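Local coordinates for DNA polymerase III beta subunit (Streptococcus pyogenes, PDB 2AVT), which forms a ring-shaped sliding clamp that probably encircles DNA and holds the replicative polymerase on its template, at residues F266-L271 and I341-V346; H273-A278 and E313-V318; I335-A340 and F368-T373. All coordinates share one frame; numbering follows the deposited sequence.

Contact 1: residues F266-L271 and I341-V346; sequences FNTQSL and IKSETV
With chi1 at -59°, Thr-268 carries OG1 beside its own backbone N and CG2 anti to that N, and both branches reach the turn that precedes strand 345-350. The hydroxyl donates to Ser-343 O at 2.8 Å, coming in 32° out of that carbonyl's plane, while CG2 rests 3.7 Å from Ile-341 O. Thr-268 N donates in turn to Glu-344 O at 2.8 Å, and one residue thereby binds two successive carbonyls of the turn. Threonine suits the place: its hydroxyl serves a buried carbonyl and its methyl packs against Ile-341. Glu-344 O has a second donor, a water that also accepts from Gln-269 N in the first turn of the helix.

Just before this junction, Phe-266 and Val-346 form an antiparallel hydrogen-bonded pair, with Phe-266 N to Val-346 O at 3.1 Å and Val-346 N to Phe-266 O at 3.0 Å. Their side chains lie on the same face of the sheet, Phe-266 CB being 4.2 Å from Val-346 CG1. Asn-267 is the N-cap residue, where strand gives way to helix.

Strand 262-267 runs between strands 345-350 and 319-322, and helix 268-282 leaves from its end. Leu-271 and Val-346 both pack on Leu-338 of helix 331-339, which flanks the junction.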
loop_
_atom_site.group_PDB
_atom_site.type_symbol
_atom_site.label_atom_id
_atom_site.label_comp_id
_atom_site.label_asym_id
_atom_site.label_seq_id
_atom_site.Cartn_x
_atom_site.Cartn_y
_atom_site.Cartn_z
ATOM N N PHE A 266 10.787 8.957 30.982
ATOM C CA PHE A 266 10.328 7.644 30.537
ATOM C C PHE A 266 11.182 7.119 29.402
ATOM O O PHE A 266 11.912 7.862 28.748
ATOM C CB PHE A 266 8.900 7.689 29.973
ATOM C CG PHE A 266 7.876 8.314 30.873
ATOM C CD1 PHE A 266 7.711 9.686 30.917
ATOM C CD2 PHE A 266 7.001 7.519 31.590
ATOM C CE1 PHE A 266 6.688 10.251 31.651
ATOM C CE2 PHE A 266 5.981 8.077 32.324
ATOM C CZ PHE A 266 5.822 9.443 32.352
ATOM N N ASN A 267 11.064 5.823 29.160
ATOM C CA ASN A 267 11.749 5.201 28.044
ATOM C C ASN A 267 10.860 5.661 26.880
ATOM O O ASN A 267 9.655 5.389 26.868
ATOM C CB ASN A 267 11.699 3.683 28.184
ATOM C CG ASN A 267 12.230 2.971 26.965
ATOM O OD1 ASN A 267 13.270 2.319 27.020
ATOM N ND2 ASN A 267 11.520 3.097 25.851
ATOM N N THR A 268 11.440 6.377 25.924
ATOM C CA THR A 268 10.683 6.900 24.791
ATOM C C THR A 268 9.732 5.902 24.122
ATOM O O THR A 268 8.542 6.186 23.952
ATOM C CB THR A 268 11.633 7.464 23.723
ATOM O OG1 THR A 268 12.431 8.500 24.302
ATOM C CG2 THR A 268 10.849 8.035 22.556
ATOM N N GLN A 269 10.255 4.733 23.765
ATOM C CA GLN A 269 9.471 3.708 23.085
ATOM C C GLN A 269 8.347 3.062 23.895
ATOM O O GLN A 269 7.230 2.926 23.398
ATOM C CB GLN A 269 10.395 2.612 22.553
ATOM C CG GLN A 269 9.690 1.598 21.656
ATOM C CD GLN A 269 10.637 0.569 21.066
ATOM O OE1 GLN A 269 11.142 -0.310 21.767
ATOM N NE2 GLN A 269 10.890 0.680 19.766
ATOM N N SER A 270 8.634 2.656 25.130
ATOM C CA SER A 270 7.614 2.017 25.955
ATOM C C SER A 270 6.441 2.954 26.215
ATOM O O SER A 270 5.292 2.515 26.256
ATOM C CB SER A 270 8.208 1.537 27.287
ATOM O OG SER A 270 8.546 2.619 28.135
ATOM N N LEU A 271 6.725 4.242 26.383
ATOM C CA LEU A 271 5.666 5.219 26.628
ATOM C C LEU A 271 4.810 5.405 25.378
ATOM O O LEU A 271 3.590 5.612 25.463
ATOM C CB LEU A 271 6.256 6.569 27.045
ATOM C CG LEU A 271 5.197 7.643 27.316
ATOM C CD1 LEU A 271 4.215 7.125 28.365
ATOM C CD2 LEU A 271 5.856 8.936 27.789
ATOM N N ILE A 341 11.127 11.808 18.777
ATOM C CA ILE A 341 12.283 11.766 19.673
ATOM C C ILE A 341 13.140 10.534 19.408
ATOM O O ILE A 341 12.699 9.410 19.614
ATOM C CB ILE A 341 11.829 11.773 21.150
ATOM C CG1 ILE A 341 11.113 13.091 21.464
ATOM C CG2 ILE A 341 13.026 11.614 22.070
ATOM C CD1 ILE A 341 10.425 13.105 22.835
ATOM N N LYS A 342 14.367 10.749 18.946
ATOM C CA LYS A 342 15.265 9.640 18.647
ATOM C C LYS A 342 15.950 9.060 19.877
ATOM O O LYS A 342 16.359 7.898 19.866
ATOM C CB LYS A 342 16.347 10.073 17.651
ATOM C CG LYS A 342 15.850 10.470 16.273
ATOM C CD LYS A 342 17.031 10.905 15.404
ATOM C CE LYS A 342 16.608 11.373 14.017
ATOM N NZ LYS A 342 17.789 11.864 13.239
ATOM N N SER A 343 16.076 9.858 20.932
ATOM C CA SER A 343 16.744 9.400 22.150
ATOM C C SER A 343 15.999 8.295 22.893
ATOM O O SER A 343 14.768 8.224 22.868
ATOM C CB SER A 343 16.978 10.569 23.105
ATOM O OG SER A 343 15.752 11.091 23.570
ATOM N N GLU A 344 16.761 7.440 23.565
ATOM C CA GLU A 344 16.186 6.338 24.311
ATOM C C GLU A 344 15.218 6.827 25.385
ATOM O O GLU A 344 14.249 6.147 25.705
ATOM C CB GLU A 344 17.300 5.497 24.948
ATOM C CG GLU A 344 16.800 4.245 25.655
ATOM C CD GLU A 344 17.924 3.351 26.159
ATOM O OE1 GLU A 344 18.688 2.821 25.327
ATOM O OE2 GLU A 344 18.044 3.177 27.392
ATOM N N THR A 345 15.464 8.013 25.933
ATOM C CA THR A 345 14.587 8.537 26.976
ATOM C C THR A 345 14.027 9.911 26.636
ATOM O O THR A 345 14.562 10.619 25.783
ATOM C CB THR A 345 15.326 8.650 28.335
ATOM O OG1 THR A 345 16.235 9.756 28.296
ATOM C CG2 THR A 345 16.115 7.391 28.623
ATOM N N VAL A 346 12.943 10.275 27.314
ATOM C CA VAL A 346 12.303 11.572 27.122
ATOM C C VAL A 346 12.005 12.186 28.483
ATOM O O VAL A 346 11.596 11.491 29.412
ATOM C CB VAL A 346 10.981 11.452 26.321
ATOM C CG1 VAL A 346 10.077 10.403 26.950
ATOM C CG2 VAL A 346 10.274 12.800 26.282
HETATM O O HOH W 1 12.960 4.350 23.801
#

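Contact 2: residues H273-A278 and E313-V318; sequences HAMERA and EDLDIV
Arg-277 and Glu-313 carry opposite charges yet make no hydrogen bond to each other. The guanidinium and carboxylate planes stand 80° apart, the two side chains cross at about a right angle, and Arg-277 NH1 lies 3.5 Å from Glu-313 OE2. That oxygen stands far off the plane of the guanidinium, in a direction none of its N-H bonds takes, so the attraction of this salt bridge is purely electrostatic. The aliphatic part of the arginine takes part as well, for Arg-277 CD comes within 3.4 Å of Glu-313 OE1. Glu-313 reaches the helix because its CG is anti to the backbone N (chi1 -172°) and the chain beyond is extended.

Glu-313 has its stronger polar partner across the dimer interface: OE1 is hydrogen-bonded to Ser-111 OG of the second subunit, which may contribute to the indirect pairing with Arg-277. A sliding clamp of this family closes its ring head to tail, and here Glu-313 pairs in an antiparallel ladder with a strand of that subunit, carrying the sheet onward. Arg-277 also packs on Pro-90 of the second subunit, so the ion pair lies at the interface. Glutamate suits the place, since its backbone pairs with the second subunit while its long side chain reaches back to helix 268-282; arginine meets it with a charge and an aliphatic stem.

Beside the charged pair, Leu-315 is met through carbon atoms alone. Ala-274 CB approaches Leu-315 CD2 to 3.4 Å, tighter than usual for two carbons; a side chain as small as alanine lets helix 268-282 sit this close. Met-275 starts away from residues 313-318, but its chain is bent at chi2 and chi3 (98°), and CE ends 4.1 Å from Leu-315 CD1.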
loop_
_atom_site.group_PDB
_atom_site.type_symbol
_atom_site.label_atom_id
_atom_site.label_comp_id
_atom_site.label_asym_id
_atom_site.label_seq_id
_atom_site.Cartn_x
_atom_site.Cartn_y
_atom_site.Cartn_z
ATOM N N HIS A 273 4.279 3.104 23.094
ATOM C CA HIS A 273 3.465 1.900 22.981
ATOM C C HIS A 273 2.256 1.969 23.908
ATOM O O HIS A 273 1.152 1.561 23.539
ATOM C CB HIS A 273 4.287 0.646 23.314
ATOM C CG HIS A 273 5.323 0.304 22.287
ATOM N ND1 HIS A 273 5.238 0.722 20.976
ATOM C CD2 HIS A 273 6.447 -0.446 22.371
ATOM C CE1 HIS A 273 6.268 0.245 20.296
ATOM N NE2 HIS A 273 7.017 -0.466 21.119
ATOM N N ALA A 274 2.467 2.488 25.114
ATOM C CA ALA A 274 1.391 2.614 26.090
ATOM C C ALA A 274 0.326 3.562 25.562
ATOM O O ALA A 274 -0.866 3.259 25.608
ATOM C CB ALA A 274 1.941 3.134 27.411
ATOM N N MET A 275 0.766 4.706 25.054
ATOM C CA MET A 275 -0.140 5.708 24.520
ATOM C C MET A 275 -0.874 5.228 23.269
ATOM O O MET A 275 -1.988 5.677 22.991
ATOM C CB MET A 275 0.625 6.991 24.203
ATOM C CG MET A 275 1.231 7.658 25.421
ATOM S SD MET A 275 -0.012 8.035 26.667
ATOM C CE MET A 275 0.195 6.646 27.774
ATOM N N GLU A 276 -0.252 4.334 22.508
ATOM C CA GLU A 276 -0.900 3.820 21.306
ATOM C C GLU A 276 -2.123 2.989 21.712
ATOM O O GLU A 276 -3.153 3.026 21.040
ATOM C CB GLU A 276 0.094 2.995 20.471
ATOM C CG GLU A 276 1.215 3.855 19.875
ATOM C CD GLU A 276 2.280 3.056 19.139
ATOM O OE1 GLU A 276 2.585 1.927 19.567
ATOM O OE2 GLU A 276 2.831 3.574 18.145
ATOM N N ARG A 277 -2.016 2.262 22.822
ATOM C CA ARG A 277 -3.132 1.462 23.312
ATOM C C ARG A 277 -4.219 2.395 23.824
ATOM O O ARG A 277 -5.411 2.134 23.658
ATOM C CB ARG A 277 -2.702 0.561 24.461
ATOM C CG ARG A 277 -1.657 -0.456 24.120
ATOM C CD ARG A 277 -1.403 -1.337 25.324
ATOM N NE ARG A 277 -0.155 -2.071 25.180
ATOM C CZ ARG A 277 1.048 -1.529 25.326
ATOM N NH1 ARG A 277 1.167 -0.248 25.636
ATOM N NH2 ARG A 277 2.131 -2.263 25.129
ATOM N N ALA A 278 -3.795 3.478 24.465
ATOM C CA ALA A 278 -4.729 4.451 25.004
ATOM C C ALA A 278 -5.543 5.049 23.869
ATOM O O ALA A 278 -6.730 5.331 24.025
ATOM C CB ALA A 278 -3.971 5.550 25.742
ATOM N N GLU A 313 -3.566 1.248 32.819
ATOM C CA GLU A 313 -2.205 0.776 32.613
ATOM C C GLU A 313 -1.125 1.483 33.432
ATOM O O GLU A 313 -0.990 2.704 33.379
ATOM C CB GLU A 313 -1.861 0.882 31.126
ATOM C CG GLU A 313 -0.548 0.237 30.735
ATOM C CD GLU A 313 -0.221 0.442 29.270
ATOM O OE1 GLU A 313 -1.086 0.146 28.415
ATOM O OE2 GLU A 313 0.901 0.896 28.969
ATOM N N ASP A 314 -0.354 0.695 34.175
ATOM C CA ASP A 314 0.748 1.208 34.990
ATOM C C ASP A 314 1.916 1.525 34.053
ATOM O O ASP A 314 2.317 0.680 33.257
ATOM C CB ASP A 314 1.201 0.153 36.005
ATOM C CG ASP A 314 0.146 -0.146 37.058
ATOM O OD1 ASP A 314 -1.016 -0.411 36.681
ATOM O OD2 ASP A 314 0.485 -0.129 38.260
ATOM N N LEU A 315 2.463 2.734 34.153
ATOM C CA LEU A 315 3.577 3.128 33.299
ATOM C C LEU A 315 4.933 3.038 33.997
ATOM O O LEU A 315 5.131 3.600 35.072
ATOM C CB LEU A 315 3.373 4.555 32.786
ATOM C CG LEU A 315 2.158 4.774 31.883
ATOM C CD1 LEU A 315 2.090 6.229 31.440
ATOM C CD2 LEU A 315 2.256 3.855 30.686
ATOM N N ASP A 316 5.864 2.320 33.375
ATOM C CA ASP A 316 7.212 2.175 33.915
ATOM C C ASP A 316 7.936 3.500 33.675
ATOM O O ASP A 316 7.763 4.120 32.626
ATOM C CB ASP A 316 7.941 1.033 33.197
ATOM C CG ASP A 316 9.324 0.767 33.766
ATOM O OD1 ASP A 316 9.775 1.531 34.648
ATOM O OD2 ASP A 316 9.967 -0.211 33.327
ATOM N N ILE A 317 8.734 3.945 34.642
ATOM C CA ILE A 317 9.448 5.207 34.476
ATOM C C ILE A 317 10.941 5.101 34.769
ATOM O O ILE A 317 11.412 4.114 35.337
ATOM C CB ILE A 317 8.878 6.309 35.385
ATOM C CG1 ILE A 317 9.461 6.172 36.791
ATOM C CG2 ILE A 317 7.362 6.201 35.442
ATOM C CD1 ILE A 317 9.249 7.396 37.647
ATOM N N VAL A 318 11.676 6.139 34.378
ATOM C CA VAL A 318 13.115 6.193 34.594
ATOM C C VAL A 318 13.406 6.934 35.895
ATOM O O VAL A 318 14.217 6.492 36.705
ATOM C CB VAL A 318 13.819 6.910 33.426
ATOM C CG1 VAL A 318 15.322 6.908 33.638
ATOM C CG2 VAL A 318 13.471 6.225 32.122
#

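Contact 3: residues I335-A340 and F368-T373; sequences IESLKA and FIQLIT
Ser-337 O, near the end of helix 331-339, takes two N-H groups: Gln-370 NE2 from the strand at 3.1 Å, and more weakly Ala-340 N, three residues on in the same segment, at 3.3 Å. The glutamine bond is nearly straight, with an angle of 166° at the hydrogen. The carbonyl lies close to the plane of the Gln-370 amide, although the donor stands 32° out of the carbonyl plane. Gln-370 spans the gap because its chain is extended beyond CG, with chi1 at -65° placing CG beside the backbone N. Its other amide atom, OE1, lies 3.0 Å from Ser-337 OG, a hydroxyl that is hydrogen-bonded to Tyr-333 O one turn back. Glutamine suits this buried site: it offers a donor to a carbonyl near the helix end and sets an oxygen beside the serine, without bringing in a charge.

The pattern is that of a helix packed on a beta sheet. Alternate strand residues Phe-368, Gln-370 and Ile-372 point toward the helix, and Leu-371 between them points away. Ser-337 and Ala-340 are small, and the CA atoms of Ser-337 and Gln-370 come to 7.1 Å. Strand 367-372 has strand 357-361 on one side and strand 184-191 on the other, where a strand of the central domain adjoins one of the C-terminal domain; Phe-151 of the central domain touches both Ala-340 and Gln-370.

Apolar groups stand before and after the glutamine along the strand. Ile-372 extends CD1 to 3.6 Å from Ser-337 OG, covering that hydroxyl with a methyl group. Further along the same segment as the serine, Ala-340 meets the ring of Phe-368, CE2 lying 3.6 Å from Ala-340 O and CZ 4.2 Å from Ala-340 CB.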
loop_
_atom_site.group_PDB
_atom_site.type_symbol
_atom_site.label_atom_id
_atom_site.label_comp_id
_atom_site.label_asym_id
_atom_site.label_seq_id
_atom_site.Cartn_x
_atom_site.Cartn_y
_atom_site.Cartn_z
ATOM N N ILE A 335 1.771 10.694 21.181
ATOM C CA ILE A 335 2.287 9.640 20.319
ATOM C C ILE A 335 3.188 10.236 19.241
ATOM O O ILE A 335 4.312 9.787 19.040
ATOM C CB ILE A 335 1.128 8.847 19.662
ATOM C CG1 ILE A 335 0.308 8.144 20.752
ATOM C CG2 ILE A 335 1.685 7.824 18.669
ATOM C CD1 ILE A 335 -0.843 7.308 20.232
ATOM N N GLU A 336 2.697 11.260 18.558
ATOM C CA GLU A 336 3.468 11.908 17.513
ATOM C C GLU A 336 4.724 12.615 18.047
ATOM O O GLU A 336 5.765 12.633 17.383
ATOM C CB GLU A 336 2.565 12.880 16.747
ATOM C CG GLU A 336 1.638 12.157 15.766
ATOM C CD GLU A 336 0.568 13.044 15.167
ATOM O OE1 GLU A 336 0.864 14.212 14.847
ATOM O OE2 GLU A 336 -0.574 12.561 14.997
ATOM N N SER A 337 4.634 13.189 19.246
ATOM C CA SER A 337 5.786 13.860 19.845
ATOM C C SER A 337 6.869 12.835 20.166
ATOM O O SER A 337 8.056 13.090 19.976
ATOM C CB SER A 337 5.384 14.596 21.126
ATOM O OG SER A 337 4.685 15.796 20.828
ATOM N N LEU A 338 6.452 11.670 20.649
ATOM C CA LEU A 338 7.394 10.615 20.995
ATOM C C LEU A 338 8.043 10.013 19.745
ATOM O O LEU A 338 9.213 9.627 19.759
ATOM C CB LEU A 338 6.679 9.533 21.811
ATOM C CG LEU A 338 6.106 10.045 23.147
ATOM C CD1 LEU A 338 5.250 8.975 23.816
ATOM C CD2 LEU A 338 7.259 10.460 24.062
ATOM N N LYS A 339 7.287 9.946 18.656
ATOM C CA LYS A 339 7.818 9.391 17.422
ATOM C C LYS A 339 8.961 10.277 16.940
ATOM O O LYS A 339 9.932 9.793 16.358
ATOM C CB LYS A 339 6.709 9.311 16.363
ATOM C CG LYS A 339 7.106 8.569 15.095
ATOM C CD LYS A 339 5.899 8.305 14.199
ATOM C CE LYS A 339 6.296 7.532 12.948
ATOM N NZ LYS A 339 5.107 7.177 12.110
ATOM N N ALA A 340 8.849 11.577 17.209
ATOM C CA ALA A 340 9.869 12.544 16.806
ATOM C C ALA A 340 11.131 12.558 17.683
ATOM O O ALA A 340 12.097 13.245 17.364
ATOM C CB ALA A 340 9.267 13.930 16.770
ATOM N N PHE A 368 15.736 20.667 21.501
ATOM C CA PHE A 368 14.464 20.298 20.900
ATOM C C PHE A 368 13.382 20.275 21.973
ATOM O O PHE A 368 13.385 19.428 22.857
ATOM C CB PHE A 368 14.616 18.922 20.238
ATOM C CG PHE A 368 13.366 18.400 19.589
ATOM C CD1 PHE A 368 12.466 19.257 18.975
ATOM C CD2 PHE A 368 13.123 17.034 19.542
ATOM C CE1 PHE A 368 11.344 18.757 18.322
ATOM C CE2 PHE A 368 12.006 16.528 18.893
ATOM C CZ PHE A 368 11.115 17.393 18.281
ATOM N N ILE A 369 12.462 21.224 21.882
ATOM C CA ILE A 369 11.373 21.330 22.837
ATOM C C ILE A 369 10.019 21.203 22.149
ATOM O O ILE A 369 9.784 21.827 21.113
ATOM C CB ILE A 369 11.401 22.690 23.548
ATOM C CG1 ILE A 369 12.675 22.816 24.393
ATOM C CG2 ILE A 369 10.147 22.845 24.399
ATOM C CD1 ILE A 369 12.900 24.213 24.959
ATOM N N GLN A 370 9.142 20.385 22.721
ATOM C CA GLN A 370 7.794 20.209 22.190
ATOM C C GLN A 370 6.814 20.576 23.298
ATOM O O GLN A 370 7.057 20.293 24.471
ATOM C CB GLN A 370 7.563 18.768 21.732
ATOM C CG GLN A 370 8.438 18.348 20.554
ATOM C CD GLN A 370 8.157 16.937 20.106
ATOM O OE1 GLN A 370 7.199 16.684 19.370
ATOM N NE2 GLN A 370 8.979 16.002 20.556
ATOM N N LEU A 371 5.708 21.204 22.907
ATOM C CA LEU A 371 4.685 21.664 23.844
ATOM C C LEU A 371 3.325 21.044 23.486
ATOM O O LEU A 371 2.918 21.070 22.328
ATOM C CB LEU A 371 4.614 23.195 23.761
ATOM C CG LEU A 371 4.040 24.078 24.877
ATOM C CD1 LEU A 371 4.941 24.010 26.095
ATOM C CD2 LEU A 371 3.949 25.524 24.392
ATOM N N ILE A 372 2.632 20.490 24.478
ATOM C CA ILE A 372 1.322 19.877 24.261
ATOM C C ILE A 372 0.284 20.428 25.231
ATOM O O ILE A 372 0.460 20.364 26.450
ATOM C CB ILE A 372 1.364 18.353 24.462
ATOM C CG1 ILE A 372 2.209 17.695 23.372
ATOM C CG2 ILE A 372 -0.059 17.793 24.452
ATOM C CD1 ILE A 372 2.377 16.193 23.563
ATOM N N THR A 373 -0.800 20.967 24.688
ATOM C CA THR A 373 -1.865 21.518 25.513
ATOM C C THR A 373 -2.783 20.401 25.990
ATOM O O THR A 373 -3.235 19.570 25.204
ATOM C CB THR A 373 -2.683 22.543 24.732
ATOM O OG1 THR A 373 -1.832 23.631 24.344
ATOM C CG2 THR A 373 -3.829 23.064 25.578
#

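Overall arrangement
All three contacts are largely buried, but their settings differ. Contact 1 is mostly backbone bonding, where a strand turns into helix 268-282; contact 2 uses the next turns of that helix and pairs charges and apolar groups at the subunit interface, the only one of the three that another chain reaches. Contact 3 relies on a side-chain amide between helix 331-339 and the sheet and lies nearest the chain's centre, toward the neighbouring domain. Contacts 1 and 3 reach the same nine-stranded sheet and meet where Thr-268 CG2 packs on Leu-338 O and Ile-341 on Gln-370. Contact 2 joins contact 1 where Leu-271 touches Leu-315, and contact 3 where Ile-335 packs on Glu-276.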